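Local coordinates for protein AvrA (Salmonella typhimurium, PDB 6BE0) that probably transfers acetyl groups from acetyl-CoA to serine and threonine side chains of proteins, and binds inositol hexakisphosphate, at residues A[81-86]-A[197-202]. Residues are numbered along the deposited sequence; the frame is centred on the assembly and turned at random.
With IHP (inositol hexakisphosphate), chain B.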
loop_
_atom_site.group_PDB
_atom_site.type_symbol
_atom_site.label_atom_id
_atom_site.label_comp_id
_atom_site.label_asym_id
_atom_site.label_seq_id
_atom_site.Cartn_x
_atom_site.Cartn_y
_atom_site.Cartn_z
ATOM N N LYS A 81 -13.160 10.922 3.337
ATOM C CA LYS A 81 -14.514 11.129 3.834
ATOM C C LYS A 81 -14.908 9.968 4.740
ATOM O O LYS A 81 -15.488 10.166 5.808
ATOM C CB LYS A 81 -15.507 11.269 2.679
ATOM C CG LYS A 81 -16.883 11.755 3.111
ATOM C CD LYS A 81 -17.752 12.123 1.919
ATOM C CE LYS A 81 -19.126 12.605 2.363
ATOM N NZ LYS A 81 -19.975 13.020 1.211
ATOM N N LYS A 82 -14.578 8.753 4.313
ATOM C CA LYS A 82 -14.852 7.561 5.105
ATOM C C LYS A 82 -14.066 7.566 6.417
ATOM O O LYS A 82 -14.594 7.176 7.460
ATOM C CB LYS A 82 -14.525 6.299 4.304
ATOM C CG LYS A 82 -14.839 5.008 5.047
ATOM C CD LYS A 82 -14.642 3.778 4.175
ATOM C CE LYS A 82 -15.066 2.517 4.914
ATOM N NZ LYS A 82 -15.090 1.316 4.032
ATOM N N TYR A 83 -12.811 8.007 6.361
ATOM C CA TYR A 83 -11.951 8.063 7.545
ATOM C C TYR A 83 -11.313 9.441 7.719
ATOM O O TYR A 83 -10.243 9.702 7.172
ATOM C CB TYR A 83 -10.869 6.989 7.463
ATOM C CG TYR A 83 -11.429 5.601 7.629
ATOM C CD1 TYR A 83 -11.917 5.179 8.857
ATOM C CD2 TYR A 83 -11.484 4.717 6.561
ATOM C CE1 TYR A 83 -12.439 3.916 9.021
ATOM C CE2 TYR A 83 -12.003 3.448 6.714
ATOM C CZ TYR A 83 -12.481 3.054 7.947
ATOM O OH TYR A 83 -13.001 1.794 8.109
ATOM N N PRO A 84 -11.974 10.328 8.483
ATOM C CA PRO A 84 -11.494 11.697 8.710
ATOM C C PRO A 84 -10.103 11.799 9.345
ATOM O O PRO A 84 -9.442 12.823 9.169
ATOM C CB PRO A 84 -12.553 12.280 9.653
ATOM C CG PRO A 84 -13.783 11.510 9.354
ATOM C CD PRO A 84 -13.317 10.122 9.057
ATOM N N GLU A 85 -9.672 10.769 10.067
ATOM C CA GLU A 85 -8.371 10.797 10.738
ATOM C C GLU A 85 -7.256 10.237 9.854
ATOM O O GLU A 85 -6.085 10.251 10.235
ATOM C CB GLU A 85 -8.433 10.013 12.052
ATOM C CG GLU A 85 -9.343 10.640 13.101
ATOM C CD GLU A 85 -9.334 9.882 14.418
ATOM O OE1 GLU A 85 -8.640 8.846 14.509
ATOM O OE2 GLU A 85 -10.023 10.325 15.363
ATOM N N LEU A 86 -7.629 9.754 8.673
ATOM C CA LEU A 86 -6.688 9.116 7.758
ATOM C C LEU A 86 -5.599 10.074 7.278
ATOM O O LEU A 86 -4.423 9.712 7.240
ATOM C CB LEU A 86 -7.441 8.543 6.556
ATOM C CG LEU A 86 -6.605 7.932 5.428
ATOM C CD1 LEU A 86 -5.885 6.681 5.898
ATOM C CD2 LEU A 86 -7.485 7.632 4.223
ATOM N N LEU A 197 -3.045 1.522 7.436
ATOM C CA LEU A 197 -2.053 2.243 8.228
ATOM C C LEU A 197 -2.737 3.093 9.297
ATOM O O LEU A 197 -2.184 3.319 10.375
ATOM C CB LEU A 197 -1.178 3.126 7.333
ATOM C CG LEU A 197 -0.120 2.419 6.482
ATOM C CD1 LEU A 197 0.458 3.379 5.450
ATOM C CD2 LEU A 197 0.985 1.842 7.349
ATOM N N GLN A 198 -3.941 3.563 8.988
ATOM C CA GLN A 198 -4.734 4.336 9.938
ATOM C C GLN A 198 -5.362 3.428 10.991
ATOM O O GLN A 198 -5.277 3.700 12.188
ATOM C CB GLN A 198 -5.821 5.125 9.201
ATOM C CG GLN A 198 -7.010 5.547 10.062
ATOM C CD GLN A 198 -6.604 6.354 11.276
ATOM O OE1 GLN A 198 -5.510 6.919 11.324
ATOM N NE2 GLN A 198 -7.484 6.412 12.271
ATOM N N LEU A 199 -5.992 2.351 10.536
ATOM C CA LEU A 199 -6.729 1.455 11.419
ATOM C C LEU A 199 -5.807 0.677 12.355
ATOM O O LEU A 199 -6.209 0.295 13.455
ATOM C CB LEU A 199 -7.569 0.484 10.588
ATOM C CG LEU A 199 -8.615 1.147 9.691
ATOM C CD1 LEU A 199 -9.097 0.183 8.619
ATOM C CD2 LEU A 199 -9.783 1.655 10.523
ATOM N N GLU A 200 -4.574 0.447 11.912
ATOM C CA GLU A 200 -3.595 -0.300 12.697
ATOM C C GLU A 200 -2.594 0.649 13.346
ATOM O O GLU A 200 -1.422 0.311 13.509
ATOM C CB GLU A 200 -2.859 -1.310 11.813
ATOM C CG GLU A 200 -3.767 -2.295 11.087
ATOM C CD GLU A 200 -4.384 -3.327 12.011
ATOM O OE1 GLU A 200 -4.145 -3.259 13.237
ATOM O OE2 GLU A 200 -5.106 -4.213 11.504
ATOM N N PHE A 201 -3.071 1.835 13.714
ATOM C CA PHE A 201 -2.220 2.886 14.262
ATOM C C PHE A 201 -1.337 2.389 15.407
ATOM O O PHE A 201 -0.115 2.511 15.349
ATOM C CB PHE A 201 -3.078 4.058 14.747
ATOM C CG PHE A 201 -2.278 5.225 15.254
ATOM C CD1 PHE A 201 -1.843 5.267 16.570
ATOM C CD2 PHE A 201 -1.962 6.281 14.417
ATOM C CE1 PHE A 201 -1.104 6.336 17.037
ATOM C CE2 PHE A 201 -1.226 7.352 14.879
ATOM C CZ PHE A 201 -0.797 7.381 16.191
ATOM N N MET A 202 -1.958 1.832 16.442
ATOM C CA MET A 202 -1.223 1.364 17.613
ATOM C C MET A 202 -0.281 0.209 17.272
ATOM O O MET A 202 0.836 0.140 17.786
ATOM C CB MET A 202 -2.195 0.930 18.713
ATOM C CG MET A 202 -3.075 2.049 19.257
ATOM S SD MET A 202 -2.156 3.464 19.905
ATOM C CE MET A 202 -1.044 2.675 21.068
HETATM C C1 IHP B . -13.257 -3.073 5.442
HETATM C C2 IHP B . -12.273 -3.002 4.280
HETATM C C3 IHP B . -12.204 -4.325 3.537
HETATM C C4 IHP B . -13.584 -4.771 3.102
HETATM C C5 IHP B . -14.430 -5.004 4.340
HETATM C C6 IHP B . -14.607 -3.704 5.110
HETATM O O11 IHP B . -13.439 -1.763 5.949
HETATM P P1 IHP B . -12.683 -1.367 7.296
HETATM O O21 IHP B . -12.175 0.053 7.188
HETATM O O31 IHP B . -11.502 -2.282 7.540
HETATM O O41 IHP B . -13.646 -1.467 8.449
HETATM O O12 IHP B . -12.640 -1.931 3.382
HETATM P P2 IHP B . -11.663 -0.701 3.177
HETATM O O22 IHP B . -11.271 -0.103 4.506
HETATM O O32 IHP B . -10.406 -1.133 2.461
HETATM O O42 IHP B . -12.362 0.359 2.354
HETATM O O13 IHP B . -11.330 -4.206 2.414
HETATM P P3 IHP B . -9.934 -4.974 2.430
HETATM O O23 IHP B . -8.871 -4.108 1.799
HETATM O O33 IHP B . -9.515 -5.314 3.841
HETATM O O43 IHP B . -10.053 -6.247 1.633
HETATM O O14 IHP B . -13.504 -5.932 2.254
HETATM P P4 IHP B . -13.101 -7.408 2.764
HETATM O O24 IHP B . -12.112 -8.017 1.797
HETATM O O34 IHP B . -12.479 -7.382 4.142
HETATM O O44 IHP B . -14.321 -8.287 2.784
HETATM O O15 IHP B . -15.707 -5.556 4.013
HETATM P P5 IHP B . -16.403 -6.531 5.050
HETATM O O25 IHP B . -15.752 -6.395 6.410
HETATM O O35 IHP B . -17.865 -6.174 5.155
HETATM O O45 IHP B . -16.280 -7.965 4.596
HETATM O O16 IHP B . -15.424 -2.798 4.370
HETATM P P6 IHP B . -16.638 -2.114 5.080
HETATM O O26 IHP B . -17.514 -1.443 4.053
HETATM O O36 IHP B . -17.447 -3.143 5.826
HETATM O O46 IHP B . -16.153 -1.066 6.051
#
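Tyr83 and Leu199 meet where the C-terminal ends of helix 65-82 and helix 186-199 approach each other beside the bound inositol hexakisphosphate. Their contact is apolar: the two side chains cross at about a right angle, and CD2 of Leu199 approaches CE1 of Tyr83 obliquely at 3.8 Å. A tyrosine suits this place because its ring offers carbon to Leu199 while its hydroxyl end lies on the ligand side. The branched end of Leu199 serves two neighbours at once, for its other methyl, CD1, lies 3.4 Å from O21 of the ligand's P1 phosphate. A second apolar touch lies deeper, where CD1 of the buried Leu86 packs 3.7 Å from CB of Gln198, the aliphatic base of a side chain whose end is polar.

That polar end turns to Glu85, whose exposed carboxylate is an apt neighbour for an amide. Gln198 bends at its second torsion (chi2 56°), which brings the amide back against the loop, with NE2 3.5 Å from OE1 of Glu85. The carboxylate and amide planes stand 90° apart, so the two groups do not lie flat against one another, and the approach is a loose polar one at the surface. The loop itself is a type I beta turn from Tyr83 to Leu86, closed by the bond from Leu86 N to Tyr83 O (3.0 Å).

Hydrogen bonding to the ligand belongs to Lys82. Its chain is extended throughout, and this length carries NZ to two phosphates, in weak hydrogen bonds of 3.3 Å each to the ligand's O46 and O42. Lys196, Lys238, Lys263, Lys291 and His239 bind the same ligand.

The chemistry is thus divided: long basic chains probably offset the ligand's dense negative charge, while Tyr83 and Leu199 form an apolar bridge between two helix ends that both reach the inositol hexakisphosphate pocket.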